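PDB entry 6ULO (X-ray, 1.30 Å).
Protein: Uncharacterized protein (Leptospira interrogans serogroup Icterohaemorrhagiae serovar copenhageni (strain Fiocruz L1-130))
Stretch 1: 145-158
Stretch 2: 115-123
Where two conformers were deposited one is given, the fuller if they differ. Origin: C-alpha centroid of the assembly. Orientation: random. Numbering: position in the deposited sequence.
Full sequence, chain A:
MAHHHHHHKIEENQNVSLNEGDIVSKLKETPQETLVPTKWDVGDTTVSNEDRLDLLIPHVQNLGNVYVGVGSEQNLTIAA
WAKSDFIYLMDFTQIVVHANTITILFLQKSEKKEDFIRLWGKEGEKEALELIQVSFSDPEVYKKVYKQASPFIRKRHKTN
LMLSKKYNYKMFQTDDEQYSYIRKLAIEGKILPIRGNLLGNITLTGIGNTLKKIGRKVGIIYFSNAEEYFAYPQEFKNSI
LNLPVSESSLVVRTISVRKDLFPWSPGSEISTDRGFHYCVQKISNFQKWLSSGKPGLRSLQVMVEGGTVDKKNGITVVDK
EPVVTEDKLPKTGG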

# COMPACT_ATOMS: atom_id res chain seq x y z
N VAL A 145 -11.65 -13.46 9.40
CA VAL A 145 -10.44 -12.76 8.96
C VAL A 145 -9.66 -12.23 10.16
O VAL A 145 -8.43 -12.38 10.23
CB VAL A 145 -10.76 -11.65 7.94
CG1 VAL A 145 -9.51 -10.80 7.67
CG2 VAL A 145 -11.27 -12.26 6.65
N TYR A 146 -10.36 -11.64 11.14
CA TYR A 146 -9.67 -11.15 12.33
C TYR A 146 -8.89 -12.26 13.00
O TYR A 146 -7.72 -12.10 13.35
CB TYR A 146 -10.69 -10.55 13.33
CG TYR A 146 -10.01 -10.04 14.59
CD1 TYR A 146 -9.75 -8.67 14.75
CD2 TYR A 146 -9.67 -10.90 15.63
CE1 TYR A 146 -9.10 -8.19 15.90
CE2 TYR A 146 -9.03 -10.43 16.78
CZ TYR A 146 -8.76 -9.08 16.91
OH TYR A 146 -8.14 -8.63 18.06
N LYS A 147 -9.52 -13.42 13.17
CA LYS A 147 -8.88 -14.53 13.86
C LYS A 147 -7.72 -15.11 13.07
O LYS A 147 -6.71 -15.52 13.66
CB LYS A 147 -9.91 -15.59 14.22
CG LYS A 147 -10.88 -15.06 15.23
CD LYS A 147 -12.05 -16.00 15.40
CE LYS A 147 -13.15 -15.37 16.24
NZ LYS A 147 -14.32 -16.26 16.40
N GLN A 148 -7.80 -15.12 11.74
CA GLN A 148 -6.68 -15.60 10.93
C GLN A 148 -5.53 -14.60 10.95
O GLN A 148 -4.36 -14.99 11.00
CB GLN A 148 -7.15 -15.73 9.49
CG GLN A 148 -8.07 -16.86 9.21
CD GLN A 148 -8.57 -16.79 7.79
OE1 GLN A 148 -9.32 -15.88 7.44
NE2 GLN A 148 -8.10 -17.70 6.96
N ALA A 149 -5.84 -13.31 10.82
CA ALA A 149 -4.83 -12.29 10.59
C ALA A 149 -4.19 -11.81 11.88
O ALA A 149 -3.00 -11.50 11.91
CB ALA A 149 -5.44 -11.09 9.87
N SER A 150 -4.96 -11.73 12.96
CA SER A 150 -4.45 -11.09 14.18
C SER A 150 -3.14 -11.66 14.73
O SER A 150 -2.29 -10.86 15.16
CB SER A 150 -5.56 -10.97 15.25
OG SER A 150 -6.06 -12.23 15.62
N PRO A 151 -2.87 -12.96 14.72
CA PRO A 151 -1.56 -13.38 15.24
C PRO A 151 -0.40 -12.77 14.45
O PRO A 151 0.63 -12.40 15.03
CB PRO A 151 -1.61 -14.91 15.18
CG PRO A 151 -3.10 -15.23 15.14
CD PRO A 151 -3.70 -14.13 14.33
N PHE A 152 -0.55 -12.65 13.13
CA PHE A 152 0.50 -12.04 12.32
C PHE A 152 0.55 -10.54 12.50
O PHE A 152 1.64 -9.96 12.59
CB PHE A 152 0.26 -12.41 10.86
CG PHE A 152 0.32 -13.88 10.61
CD1 PHE A 152 1.55 -14.51 10.39
CD2 PHE A 152 -0.84 -14.66 10.68
CE1 PHE A 152 1.60 -15.88 10.18
CE2 PHE A 152 -0.79 -16.02 10.48
CZ PHE A 152 0.45 -16.63 10.25
N ILE A 153 -0.61 -9.89 12.56
CA ILE A 153 -0.67 -8.44 12.72
C ILE A 153 -0.07 -8.03 14.06
O ILE A 153 0.64 -7.02 14.16
CB ILE A 153 -2.12 -7.96 12.53
CG1 ILE A 153 -2.46 -7.99 11.02
CG2 ILE A 153 -2.33 -6.56 13.09
CD1 ILE A 153 -3.90 -7.74 10.69
N ARG A 154 -0.34 -8.81 15.13
CA ARG A 154 0.23 -8.49 16.44
C ARG A 154 1.74 -8.56 16.41
O ARG A 154 2.43 -7.67 16.94
CB ARG A 154 -0.32 -9.47 17.47
CG ARG A 154 -1.80 -9.19 17.75
CD ARG A 154 -2.45 -10.39 18.42
NE ARG A 154 -3.91 -10.20 18.47
CZ ARG A 154 -4.76 -11.08 18.98
NH1 ARG A 154 -4.31 -12.22 19.46
NH2 ARG A 154 -6.07 -10.82 18.98
N LYS A 155 2.28 -9.61 15.80
CA LYS A 155 3.73 -9.75 15.72
C LYS A 155 4.32 -8.58 14.94
O LYS A 155 5.35 -8.02 15.34
CB LYS A 155 4.07 -11.10 15.10
CG LYS A 155 5.52 -11.34 14.81
CD LYS A 155 5.69 -12.77 14.32
CE LYS A 155 7.12 -13.09 13.95
NZ LYS A 155 7.25 -14.46 13.36
N ARG A 156 3.69 -8.21 13.82
CA ARG A 156 4.19 -7.11 13.02
C ARG A 156 4.09 -5.78 13.75
O ARG A 156 5.00 -4.94 13.64
CB ARG A 156 3.44 -7.10 11.70
CG ARG A 156 3.80 -5.94 10.81
CD ARG A 156 5.20 -6.09 10.25
NE ARG A 156 5.50 -5.02 9.32
CZ ARG A 156 6.69 -4.82 8.74
NH1 ARG A 156 7.72 -5.64 9.01
NH2 ARG A 156 6.85 -3.77 7.95
N HIS A 157 3.02 -5.56 14.53
CA HIS A 157 2.96 -4.33 15.31
C HIS A 157 4.12 -4.25 16.31
O HIS A 157 4.71 -3.18 16.48
CB HIS A 157 1.62 -4.26 16.07
CG HIS A 157 0.47 -3.90 15.19
ND1 HIS A 157 -0.85 -4.10 15.55
CD2 HIS A 157 0.44 -3.34 13.95
CE1 HIS A 157 -1.64 -3.68 14.56
NE2 HIS A 157 -0.88 -3.21 13.59
N LYS A 158 4.46 -5.36 16.96
CA LYS A 158 5.55 -5.33 17.94
C LYS A 158 6.89 -5.09 17.26
O LYS A 158 7.73 -4.37 17.79
CB LYS A 158 5.56 -6.62 18.75
CG LYS A 158 4.27 -6.80 19.52
CD LYS A 158 4.15 -8.18 20.15
CE LYS A 158 2.73 -8.38 20.70
NZ LYS A 158 2.38 -7.36 21.71
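Stretch 2 (115-123) DFIRLWGKE

At the apolar centre of the contact lies Trp120, the last residue of helix 115-120, whose side chain fits as a knob among Tyr146, Ser150, Ile153 and His157. A broad, flat indole suits this place because it can meet several residues from successive turns of stretch 1 at once. Ile153 CD1 sits over one face of the ring, 3.5 Å from the centroid of the six-membered ring of Trp120, a CH-pi contact, with the methyl almost directly above the ring centre (12° off the normal). The Tyr146 ring runs nearly parallel to that ring (6°) but is slid aside, so the two barely overlap; Tyr146 CD1 and Trp120 CZ3 are 3.5 Å apart. Small Ser150 meets the indole edge, with its CB 3.9 Å from Trp120 CE3.

Both segments are helical, stretch 2 through residues 115-120, and their N-to-C directions differ by 141°, so they run roughly antiparallel, with axes 10.1 Å apart at closest approach. One turn beyond Ile153, His157 packs toward the earlier turn of stretch 2: Ile117 CD1 lies over its imidazole face, 3.5 Å from His157 ND1. A water joins the same pair, donating to Ile117 O (2.8 Å) and lying 2.7 Å from His157 ND1.

At the polar edge stretch 2 leaves its helix. Gly121, at phi/psi -92/172, is the first residue to abandon helical angles, and carbonyls near a helix's C-terminal end lack the usual backbone partners. Side chains of stretch 1 serve two of them. Tyr146 OH donates to Leu119 O at 2.8 Å, while Arg154 NE donates to Trp120 O at 2.7 Å, almost perfectly straight at 178°. Arginine's length lets its end reach the turn although its CA-to-CB bond points sideways, and its planar guanidinium lies against the backbone of Gly121 and Lys122. Arg154 NH2 also donates to Tyr146 OH (3.2 Å), linking the two donors.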

# COMPACT_ATOMS: atom_id res chain seq x y z
N ASP A 115 -5.11 2.75 21.12
CA ASP A 115 -6.42 2.10 21.01
C ASP A 115 -6.47 1.21 19.77
O ASP A 115 -7.03 0.12 19.79
CB ASP A 115 -7.54 3.14 20.94
CG ASP A 115 -7.57 4.06 22.13
OD1 ASP A 115 -7.44 3.55 23.25
OD2 ASP A 115 -7.71 5.29 21.95
N PHE A 116 -5.88 1.68 18.67
CA PHE A 116 -5.84 0.88 17.46
C PHE A 116 -5.02 -0.38 17.65
O PHE A 116 -5.45 -1.48 17.27
CB PHE A 116 -5.25 1.74 16.34
CG PHE A 116 -4.98 0.98 15.07
CD1 PHE A 116 -6.01 0.64 14.18
CD2 PHE A 116 -3.68 0.61 14.74
CE1 PHE A 116 -5.73 -0.05 13.01
CE2 PHE A 116 -3.39 -0.09 13.57
CZ PHE A 116 -4.43 -0.43 12.73
N ILE A 117 -3.81 -0.24 18.19
CA ILE A 117 -2.98 -1.40 18.47
C ILE A 117 -3.71 -2.36 19.38
O ILE A 117 -3.68 -3.58 19.18
CB ILE A 117 -1.61 -0.97 19.03
CG1 ILE A 117 -0.89 -0.08 18.02
CG2 ILE A 117 -0.77 -2.20 19.44
CD1 ILE A 117 -0.50 -0.79 16.70
N ARG A 118 -4.43 -1.82 20.38
CA ARG A 118 -5.13 -2.68 21.33
C ARG A 118 -6.23 -3.50 20.66
O ARG A 118 -6.39 -4.68 20.96
CB ARG A 118 -5.69 -1.81 22.45
CG ARG A 118 -6.25 -2.60 23.60
CD ARG A 118 -6.74 -1.66 24.70
NE ARG A 118 -7.48 -0.53 24.16
CZ ARG A 118 -8.77 -0.56 23.85
NH1 ARG A 118 -9.47 -1.68 24.00
NH2 ARG A 118 -9.36 0.53 23.37
N LEU A 119 -7.03 -2.89 19.77
CA LEU A 119 -8.11 -3.64 19.12
C LEU A 119 -7.57 -4.81 18.30
O LEU A 119 -8.17 -5.88 18.28
CB LEU A 119 -8.97 -2.76 18.20
CG LEU A 119 -9.92 -1.81 18.93
CD1 LEU A 119 -10.68 -1.04 17.85
CD2 LEU A 119 -10.89 -2.52 19.91
N TRP A 120 -6.43 -4.61 17.61
CA TRP A 120 -5.83 -5.73 16.89
C TRP A 120 -5.14 -6.72 17.82
O TRP A 120 -4.88 -7.86 17.41
CB TRP A 120 -4.82 -5.23 15.85
CG TRP A 120 -5.40 -5.02 14.46
CD1 TRP A 120 -5.40 -3.86 13.72
CD2 TRP A 120 -6.01 -6.03 13.64
NE1 TRP A 120 -5.98 -4.11 12.48
CE2 TRP A 120 -6.37 -5.42 12.42
CE3 TRP A 120 -6.28 -7.38 13.83
CZ2 TRP A 120 -6.98 -6.12 11.38
CZ3 TRP A 120 -6.90 -8.09 12.79
CH2 TRP A 120 -7.24 -7.45 11.59
N GLY A 121 -4.90 -6.32 19.08
CA GLY A 121 -4.13 -7.10 20.02
C GLY A 121 -4.98 -8.03 20.84
O GLY A 121 -6.21 -7.98 20.85
N LYS A 122 -4.29 -8.88 21.61
CA LYS A 122 -4.99 -9.81 22.48
C LYS A 122 -5.88 -9.08 23.49
O LYS A 122 -7.01 -9.51 23.78
CB LYS A 122 -3.96 -10.67 23.20
N GLU A 123 -5.39 -7.96 24.02
CA GLU A 123 -6.13 -7.21 25.03
C GLU A 123 -7.48 -6.74 24.52
O GLU A 123 -8.49 -6.79 25.25
CB GLU A 123 -5.32 -6.01 25.52
CG GLU A 123 -6.12 -5.05 26.42
CD GLU A 123 -5.35 -3.80 26.82
OE1 GLU A 123 -4.29 -3.51 26.21
OE2 GLU A 123 -5.83 -3.10 27.74
O HOH W 1 -1.92 -5.20 17.77